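Side-chain contacts in serine repeat antigen 5 (Plasmodium falciparum, PDB 6X42), which resembles the zymogen of a papain-family cysteine protease from the malaria parasite, but is regarded as a pseudoenzyme that probably lacks conventional protease activity: residues K90-D94 with E95-P99; Y118-Y122 with V123-E127; W250-G254 with Y255-D259. All coordinates share one frame; numbering follows the deposited sequence.

Contact 1 (K90-D94 with E95-P99)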
loop_
_atom_site.group_PDB
_atom_site.type_symbol
_atom_site.label_atom_id
_atom_site.label_comp_id
_atom_site.label_asym_id
_atom_site.label_seq_id
_atom_site.Cartn_x
_atom_site.Cartn_y
_atom_site.Cartn_z
ATOM N N LYS A 90 -14.802 10.161 15.274
ATOM C CA LYS A 90 -13.643 10.615 14.529
ATOM C C LYS A 90 -14.089 11.325 13.257
ATOM O O LYS A 90 -15.208 11.136 12.780
ATOM C CB LYS A 90 -12.767 9.423 14.152
ATOM C CG LYS A 90 -12.307 8.596 15.341
ATOM C CD LYS A 90 -11.721 7.267 14.877
ATOM C CE LYS A 90 -11.390 6.332 16.034
ATOM N NZ LYS A 90 -10.195 6.765 16.827
ATOM N N ASP A 91 -13.175 12.124 12.687
ATOM C CA ASP A 91 -13.415 12.897 11.460
ATOM C C ASP A 91 -12.854 12.116 10.260
ATOM O O ASP A 91 -11.789 12.421 9.739
ATOM C CB ASP A 91 -12.723 14.278 11.561
ATOM C CG ASP A 91 -13.284 15.189 12.677
ATOM O OD1 ASP A 91 -14.320 14.847 13.276
ATOM O OD2 ASP A 91 -12.670 16.267 12.965
ATOM N N ARG A 92 -13.609 11.127 9.776
ATOM C CA ARG A 92 -13.046 10.139 8.857
ATOM C C ARG A 92 -12.883 10.633 7.422
ATOM O O ARG A 92 -12.135 10.024 6.650
ATOM C CB ARG A 92 -13.884 8.862 8.887
ATOM C CG ARG A 92 -13.606 8.012 10.114
ATOM C CD ARG A 92 -12.278 7.313 9.940
ATOM N NE ARG A 92 -12.122 6.164 10.817
ATOM C CZ ARG A 92 -11.106 5.995 11.671
ATOM N NH1 ARG A 92 -10.142 6.897 11.772
ATOM N NH2 ARG A 92 -11.027 4.901 12.404
ATOM N N CYS A 93 -13.583 11.683 7.015
ATOM C CA CYS A 93 -13.374 12.199 5.661
ATOM C C CYS A 93 -12.244 13.218 5.627
ATOM O O CYS A 93 -11.386 13.174 4.738
ATOM C CB CYS A 93 -14.664 12.792 5.089
ATOM S SG CYS A 93 -14.463 13.362 3.365
ATOM N N ASP A 94 -12.194 14.100 6.617
ATOM C CA ASP A 94 -11.245 15.199 6.566
ATOM C C ASP A 94 -9.865 14.805 7.045
ATOM O O ASP A 94 -8.893 15.446 6.655
ATOM C CB ASP A 94 -11.752 16.389 7.386
ATOM C CG ASP A 94 -12.825 17.182 6.663
ATOM O OD1 ASP A 94 -13.177 16.803 5.523
ATOM O OD2 ASP A 94 -13.302 18.192 7.225
ATOM N N GLU A 95 -9.757 13.790 7.891
ATOM C CA GLU A 95 -8.491 13.470 8.542
ATOM C C GLU A 95 -8.143 12.002 8.345
ATOM O O GLU A 95 -8.896 11.115 8.761
ATOM C CB GLU A 95 -8.580 13.748 10.041
ATOM C CG GLU A 95 -8.982 15.164 10.421
ATOM C CD GLU A 95 -7.931 16.207 10.092
ATOM O OE1 GLU A 95 -6.749 15.842 9.931
ATOM O OE2 GLU A 95 -8.302 17.401 9.969
ATOM N N GLY A 96 -6.992 11.743 7.785
ATOM C CA GLY A 96 -6.557 10.385 7.625
ATOM C C GLY A 96 -5.870 9.867 8.866
ATOM O O GLY A 96 -5.391 10.619 9.706
ATOM N N SER A 97 -5.794 8.552 8.962
ATOM C CA SER A 97 -5.206 7.869 10.107
ATOM C C SER A 97 -3.950 7.120 9.655
ATOM O O SER A 97 -3.141 7.704 8.917
ATOM C CB SER A 97 -6.247 6.999 10.774
ATOM O OG SER A 97 -5.689 6.447 11.946
ATOM N N SER A 98 -3.759 5.869 10.050
ATOM C CA SER A 98 -2.485 5.198 9.849
ATOM C C SER A 98 -2.717 3.711 9.618
ATOM O O SER A 98 -3.749 3.161 10.026
ATOM C CB SER A 98 -1.589 5.357 11.079
ATOM O OG SER A 98 -2.160 4.641 12.156
ATOM N N PRO A 99 -1.733 3.017 9.046
ATOM C CA PRO A 99 -1.806 1.549 8.986
ATOM C C PRO A 99 -1.905 0.894 10.343
ATOM O O PRO A 99 -2.529 -0.163 10.465
ATOM C CB PRO A 99 -0.515 1.154 8.250
ATOM C CG PRO A 99 -0.212 2.356 7.426
ATOM C CD PRO A 99 -0.599 3.541 8.275
HETATM O O HOH W 1 -10.896 18.023 11.223
HETATM O O HOH W 2 -9.974 8.665 7.579
HETATM O O HOH W 3 -9.951 9.832 11.060
#
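Glu95 folds back over Asp91 at the close of a tight turn, and its side chain can be followed outward from the backbone. CB sits against the main chain, 3.5 Å from Asp91 O. CG packs on the Asp91 side chain, 4.0 Å from its CB. At chi2 (-69°) the chain bends, which brings CD alongside the preceding peptide, 3.6 Å from Asp94 O. The carboxylate then meets water 1, which donates one hydrogen to Glu95 OE2 and the other to Asp91 OD2. Since Asp91 OD2 and Glu95 OE2 lie 5.4 Å apart and carry like charge, the water probably eases their repulsion. Beneath the side chains, Glu95 N donates to Asp91 O over 3.1 Å; the acceptor is met nearly along the C=O axis (161°), although the N-H...O angle is only 143°, so the bond is not straight. This i to i+4 bond, spanning residues 92-94 with helical backbone angles, defines an alpha-turn.

Glu95 O takes a hydrogen from each of two waters on the Arg92 side. Water 2 also donates to Arg92 O. Water 3 accepts from Arg92 NH1, linking the guanidinium to the turn. The same nitrogen lies 4.0 Å from Ser97 CB, approaching obliquely. The guanidinium's stronger grips come from outside the turn: NH2 forms a salt bridge with Glu101 and NE bonds to Ala82 O, while Ser97 OG also bonds to Glu101. Lys90 CD lies over one face, displaced toward the rim.

Cys93, within the turn, is disulfide-bonded to Cys50, just ahead of helix 53-68. This is consistent with the conserved disulfide of papain's mainly helical domain, whose following glycine loop lines the substrate cleft; the loop at Gly96 probably does likewise.

Contact 2 (Y118-Y122 with V123-E127)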
loop_
_atom_site.group_PDB
_atom_site.type_symbol
_atom_site.label_atom_id
_atom_site.label_comp_id
_atom_site.label_asym_id
_atom_site.label_seq_id
_atom_site.Cartn_x
_atom_site.Cartn_y
_atom_site.Cartn_z
ATOM N N TYR A 118 -20.499 -3.790 0.658
ATOM C CA TYR A 118 -20.616 -2.445 1.234
ATOM C C TYR A 118 -19.696 -1.544 0.419
ATOM O O TYR A 118 -18.558 -1.242 0.816
ATOM C CB TYR A 118 -20.291 -2.456 2.732
ATOM C CG TYR A 118 -20.556 -1.167 3.482
ATOM C CD1 TYR A 118 -21.801 -0.539 3.440
ATOM C CD2 TYR A 118 -19.571 -0.593 4.262
ATOM C CE1 TYR A 118 -22.036 0.641 4.126
ATOM C CE2 TYR A 118 -19.803 0.566 4.966
ATOM C CZ TYR A 118 -21.029 1.188 4.891
ATOM O OH TYR A 118 -21.208 2.359 5.586
ATOM N N PRO A 119 -20.142 -1.138 -0.765
ATOM C CA PRO A 119 -19.220 -0.525 -1.729
ATOM C C PRO A 119 -18.942 0.944 -1.441
ATOM O O PRO A 119 -19.731 1.654 -0.817
ATOM C CB PRO A 119 -19.952 -0.685 -3.059
ATOM C CG PRO A 119 -21.371 -0.857 -2.697
ATOM C CD PRO A 119 -21.412 -1.529 -1.396
ATOM N N TYR A 120 -17.820 1.417 -1.965
ATOM C CA TYR A 120 -17.312 2.729 -1.592
ATOM C C TYR A 120 -17.982 3.862 -2.359
ATOM O O TYR A 120 -18.098 3.833 -3.585
ATOM C CB TYR A 120 -15.806 2.787 -1.816
ATOM C CG TYR A 120 -15.121 4.026 -1.293
ATOM C CD1 TYR A 120 -14.750 4.129 0.049
ATOM C CD2 TYR A 120 -14.836 5.091 -2.138
ATOM C CE1 TYR A 120 -14.083 5.247 0.533
ATOM C CE2 TYR A 120 -14.200 6.222 -1.669
ATOM C CZ TYR A 120 -13.806 6.301 -0.335
ATOM O OH TYR A 120 -13.138 7.401 0.161
ATOM N N ASN A 121 -18.364 4.893 -1.626
ATOM C CA ASN A 121 -18.669 6.199 -2.190
ATOM C C ASN A 121 -18.146 7.148 -1.137
ATOM O O ASN A 121 -18.507 7.014 0.039
ATOM C CB ASN A 121 -20.183 6.389 -2.436
ATOM C CG ASN A 121 -20.530 7.696 -3.151
ATOM O OD1 ASN A 121 -19.843 8.706 -2.987
ATOM N ND2 ASN A 121 -21.622 7.683 -3.930
ATOM N N TYR A 122 -17.307 8.096 -1.546
ATOM C CA TYR A 122 -16.659 8.934 -0.549
ATOM C C TYR A 122 -17.677 9.706 0.272
ATOM O O TYR A 122 -17.387 10.077 1.411
ATOM C CB TYR A 122 -15.626 9.874 -1.167
ATOM C CG TYR A 122 -16.187 11.107 -1.840
ATOM C CD1 TYR A 122 -16.239 12.328 -1.168
ATOM C CD2 TYR A 122 -16.653 11.068 -3.139
ATOM C CE1 TYR A 122 -16.765 13.463 -1.772
ATOM C CE2 TYR A 122 -17.170 12.199 -3.737
ATOM C CZ TYR A 122 -17.228 13.395 -3.058
ATOM O OH TYR A 122 -17.763 14.511 -3.687
ATOM N N VAL A 123 -18.874 9.966 -0.271
ATOM C CA VAL A 123 -19.859 10.748 0.470
ATOM C C VAL A 123 -20.422 10.004 1.679
ATOM O O VAL A 123 -21.070 10.616 2.542
ATOM C CB VAL A 123 -21.029 11.256 -0.405
ATOM C CG1 VAL A 123 -20.544 11.991 -1.620
ATOM C CG2 VAL A 123 -21.987 10.121 -0.784
ATOM N N LYS A 124 -20.201 8.688 1.748
ATOM C CA LYS A 124 -20.649 7.855 2.854
ATOM C C LYS A 124 -19.577 7.670 3.926
ATOM O O LYS A 124 -19.846 7.012 4.936
ATOM C CB LYS A 124 -21.081 6.486 2.329
ATOM C CG LYS A 124 -22.233 6.562 1.379
ATOM C CD LYS A 124 -22.710 5.169 1.057
ATOM C CE LYS A 124 -23.850 5.127 0.080
ATOM N NZ LYS A 124 -24.392 3.725 0.057
ATOM N N VAL A 125 -18.374 8.193 3.726
ATOM C CA VAL A 125 -17.313 8.074 4.718
ATOM C C VAL A 125 -17.720 8.891 5.937
ATOM O O VAL A 125 -17.880 10.113 5.846
ATOM C CB VAL A 125 -15.979 8.539 4.122
ATOM C CG1 VAL A 125 -14.921 8.643 5.213
ATOM C CG2 VAL A 125 -15.552 7.575 3.037
ATOM N N GLY A 126 -17.908 8.214 7.072
ATOM C CA GLY A 126 -18.417 8.810 8.289
ATOM C C GLY A 126 -19.804 8.359 8.676
ATOM O O GLY A 126 -20.257 8.713 9.770
ATOM N N GLU A 127 -20.518 7.624 7.824
ATOM C CA GLU A 127 -21.862 7.180 8.184
ATOM C C GLU A 127 -21.778 6.039 9.206
ATOM O O GLU A 127 -20.713 5.498 9.492
ATOM C CB GLU A 127 -22.678 6.790 6.944
ATOM C CG GLU A 127 -22.420 5.419 6.388
ATOM C CD GLU A 127 -23.365 4.989 5.296
ATOM O OE1 GLU A 127 -24.169 5.815 4.806
ATOM O OE2 GLU A 127 -23.321 3.797 4.949
HETATM O O HOH W 4 -22.274 1.369 0.472
HETATM O O HOH W 5 -17.789 11.780 3.598
#
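Asn121 and Val123 form an Asx turn that opens a short 3-10 turn, which runs into a type II beta turn that shares Lys124 and ends at Glu127. Asn121 OD1 accepts from Val123 N at 3.1 Å with a nearly straight N-H (170°), the donor lying above the amide plane. The Asn121 carbonyl O receives Lys124 N, and Tyr122 O receives Val125 N, carrying the turn forward. A bond from Glu127 N to Lys124 O closes the type II turn.

Over this frame, Val123 CG1 lies on one face of the Tyr122 ring, 3.9 Å from its centroid and 13° off the normal, which meets the definition of a CH-pi contact. Val123 CG2 rests against Asn121 OD1, 3.4 Å away. Deeper in, Val125 CG2 reaches Tyr120 CE1 obliquely at 3.7 Å; the hydroxyl of Tyr120 is held by Gln47 O and Thr52, and its ring meets Phe56 edge-to-face.

At the far end of the loop, Tyr118 OH donates to Glu127 OE2 over 2.6 Å. The carboxylate oxygen uses its anti lone pair and lies in the tyrosine plane at the ring edge; the ring and carboxylate planes are 28° apart. Asn83 ND2 also bonds to this hydroxyl. Lys124, stretched out with chi2 to chi4 all anti, carries NZ to water 4, which accepts its hydrogen and donates to Pro119 O.

Contact 3 (W250-G254 with Y255-D259)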
loop_
_atom_site.group_PDB
_atom_site.type_symbol
_atom_site.label_atom_id
_atom_site.label_comp_id
_atom_site.label_asym_id
_atom_site.label_seq_id
_atom_site.Cartn_x
_atom_site.Cartn_y
_atom_site.Cartn_z
ATOM N N TRP A 250 -5.688 8.819 -13.316
ATOM C CA TRP A 250 -4.617 9.586 -12.714
ATOM C C TRP A 250 -3.282 8.930 -13.059
ATOM O O TRP A 250 -3.147 7.703 -13.016
ATOM C CB TRP A 250 -4.811 9.655 -11.179
ATOM C CG TRP A 250 -3.722 10.478 -10.617
ATOM C CD1 TRP A 250 -3.677 11.837 -10.541
ATOM C CD2 TRP A 250 -2.451 10.016 -10.168
ATOM N NE1 TRP A 250 -2.473 12.250 -10.076
ATOM C CE2 TRP A 250 -1.686 11.154 -9.846
ATOM C CE3 TRP A 250 -1.886 8.747 -9.988
ATOM C CZ2 TRP A 250 -0.385 11.070 -9.370
ATOM C CZ3 TRP A 250 -0.593 8.671 -9.530
ATOM C CH2 TRP A 250 0.152 9.824 -9.221
ATOM N N GLY A 251 -2.281 9.747 -13.363
ATOM C CA GLY A 251 -0.926 9.212 -13.540
ATOM C C GLY A 251 -0.834 8.397 -14.807
ATOM O O GLY A 251 -1.206 8.867 -15.885
ATOM N N ASP A 252 -0.308 7.183 -14.700
ATOM C CA ASP A 252 -0.226 6.220 -15.801
ATOM C C ASP A 252 -1.173 5.060 -15.470
ATOM O O ASP A 252 -0.802 4.089 -14.801
ATOM C CB ASP A 252 1.210 5.758 -15.962
ATOM C CG ASP A 252 1.409 4.840 -17.145
ATOM O OD1 ASP A 252 0.488 4.655 -17.970
ATOM O OD2 ASP A 252 2.531 4.312 -17.259
ATOM N N GLU A 253 -2.439 5.215 -15.854
ATOM C CA GLU A 253 -3.482 4.230 -15.551
ATOM C C GLU A 253 -3.631 3.961 -14.051
ATOM O O GLU A 253 -3.993 2.856 -13.628
ATOM C CB GLU A 253 -3.285 2.934 -16.330
ATOM C CG GLU A 253 -3.342 3.149 -17.848
ATOM C CD GLU A 253 -3.049 1.896 -18.664
ATOM O OE1 GLU A 253 -3.329 0.787 -18.172
ATOM O OE2 GLU A 253 -2.593 2.033 -19.820
ATOM N N GLY A 254 -3.395 4.977 -13.237
ATOM C CA GLY A 254 -3.548 4.893 -11.802
ATOM C C GLY A 254 -2.274 4.623 -11.047
ATOM O O GLY A 254 -2.295 4.672 -9.800
ATOM N N TYR A 255 -1.176 4.347 -11.758
ATOM C CA TYR A 255 0.146 4.044 -11.219
ATOM C C TYR A 255 1.138 5.123 -11.663
ATOM O O TYR A 255 0.840 5.960 -12.524
ATOM C CB TYR A 255 0.628 2.683 -11.747
ATOM C CG TYR A 255 -0.211 1.499 -11.338
ATOM C CD1 TYR A 255 -1.355 1.159 -12.041
ATOM C CD2 TYR A 255 0.153 0.710 -10.260
ATOM C CE1 TYR A 255 -2.134 0.073 -11.673
ATOM C CE2 TYR A 255 -0.600 -0.389 -9.878
ATOM C CZ TYR A 255 -1.755 -0.699 -10.572
ATOM O OH TYR A 255 -2.508 -1.780 -10.167
ATOM N N PHE A 256 2.347 5.077 -11.114
ATOM C CA PHE A 256 3.435 5.873 -11.655
ATOM C C PHE A 256 4.745 5.166 -11.351
ATOM O O PHE A 256 4.807 4.257 -10.528
ATOM C CB PHE A 256 3.434 7.321 -11.127
ATOM C CG PHE A 256 3.672 7.467 -9.632
ATOM C CD1 PHE A 256 4.914 7.816 -9.132
ATOM C CD2 PHE A 256 2.632 7.293 -8.725
ATOM C CE1 PHE A 256 5.116 7.976 -7.777
ATOM C CE2 PHE A 256 2.840 7.462 -7.381
ATOM C CZ PHE A 256 4.080 7.803 -6.918
ATOM N N LYS A 257 5.795 5.580 -12.056
ATOM C CA LYS A 257 7.162 5.133 -11.793
ATOM C C LYS A 257 7.965 6.296 -11.230
ATOM O O LYS A 257 7.804 7.438 -11.668
ATOM C CB LYS A 257 7.832 4.622 -13.074
ATOM C CG LYS A 257 7.189 3.383 -13.638
ATOM C CD LYS A 257 7.896 2.910 -14.905
ATOM C CE LYS A 257 7.211 1.701 -15.488
ATOM N NZ LYS A 257 5.999 2.074 -16.257
ATOM N N VAL A 258 8.823 6.010 -10.262
ATOM C CA VAL A 258 9.624 7.048 -9.621
ATOM C C VAL A 258 11.019 6.500 -9.358
ATOM O O VAL A 258 11.184 5.353 -8.931
ATOM C CB VAL A 258 8.926 7.582 -8.342
ATOM C CG1 VAL A 258 8.758 6.493 -7.293
ATOM C CG2 VAL A 258 9.652 8.770 -7.751
ATOM N N ASP A 259 12.021 7.327 -9.630
ATOM C CA ASP A 259 13.409 6.939 -9.391
ATOM C C ASP A 259 13.612 6.605 -7.917
ATOM O O ASP A 259 13.191 7.345 -7.022
ATOM C CB ASP A 259 14.315 8.097 -9.826
ATOM C CG ASP A 259 15.775 7.696 -9.943
ATOM O OD1 ASP A 259 16.389 7.505 -8.876
ATOM O OD2 ASP A 259 16.284 7.543 -11.078
HETATM O O HOH W 6 4.426 4.648 -15.360
#
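Backbone bonds between Asp252 and Tyr255 close a type I' beta turn that leads into strand 255-259. Asp252 N donates to Tyr255 O at 2.7 Å, and Tyr255 N returns a bond to Asp252 O at 3.1 Å, making one antiparallel hydrogen-bonded pair. Gly254 N also reaches back to Trp250 O. The two central residues, Glu253 and Gly254, both have positive phi, as a type I' turn requires.

Aromatic contact is made by Trp250 and Phe256. Phe256 CD2 touches the edge of the indole in its plane, 3.6 Å from Trp250 CH2; ring centroids are 5.7 Å apart and the planes stand at 88°. A Phe256 chi1 of 64° puts CG between the backbone N and the carbonyl carbon, and from there the ring's CD2 reaches Trp250. Beyond the pair, Trp246 meets Trp250 and Phe203 meets Phe256, each edge-to-face. Tyr255 CD1 lies 3.5 Å from Glu253 O, which is oblique to the ring, while Asp252 O lies near the ring plane at its edge; the Tyr255 hydroxyl bonds to Arg243.

Charge enters through Asp252. OD1 forms a salt bridge with Lys206, whereas OD2 stands 4.2 Å from Lys257 NZ, beyond salt-bridge range. Water 6 joins these two, donating to OD2 and accepting from NZ. The carboxylate is thus shared between a direct and a water-mediated lysine, which would probably favour its ionised form.

Overall arrangement
Contacts 1 and 2 lie on the same side of the chain's centre, both reach helix 78-83, through Arg92 to Ala82 and Val125 to Leu79, and meet where Val125 CG1 packs on Arg92 O, 3.4 Å away. Contact 1 is a surface contact, and three bridging waters carry much of its cross-turn chemistry. Contact 2 is partly buried, and adds apolar packing and a direct phenol-carboxylate bond to its turn bonds. Contact 3 is set apart, its centre 24 Å from that of contact 1 and 26 Å from that of contact 2. Also partly buried, it feeds the mixed sheet through strand 255-259, combining the Trp250-Phe256 contact with a separate water-bridged aspartate and lysine.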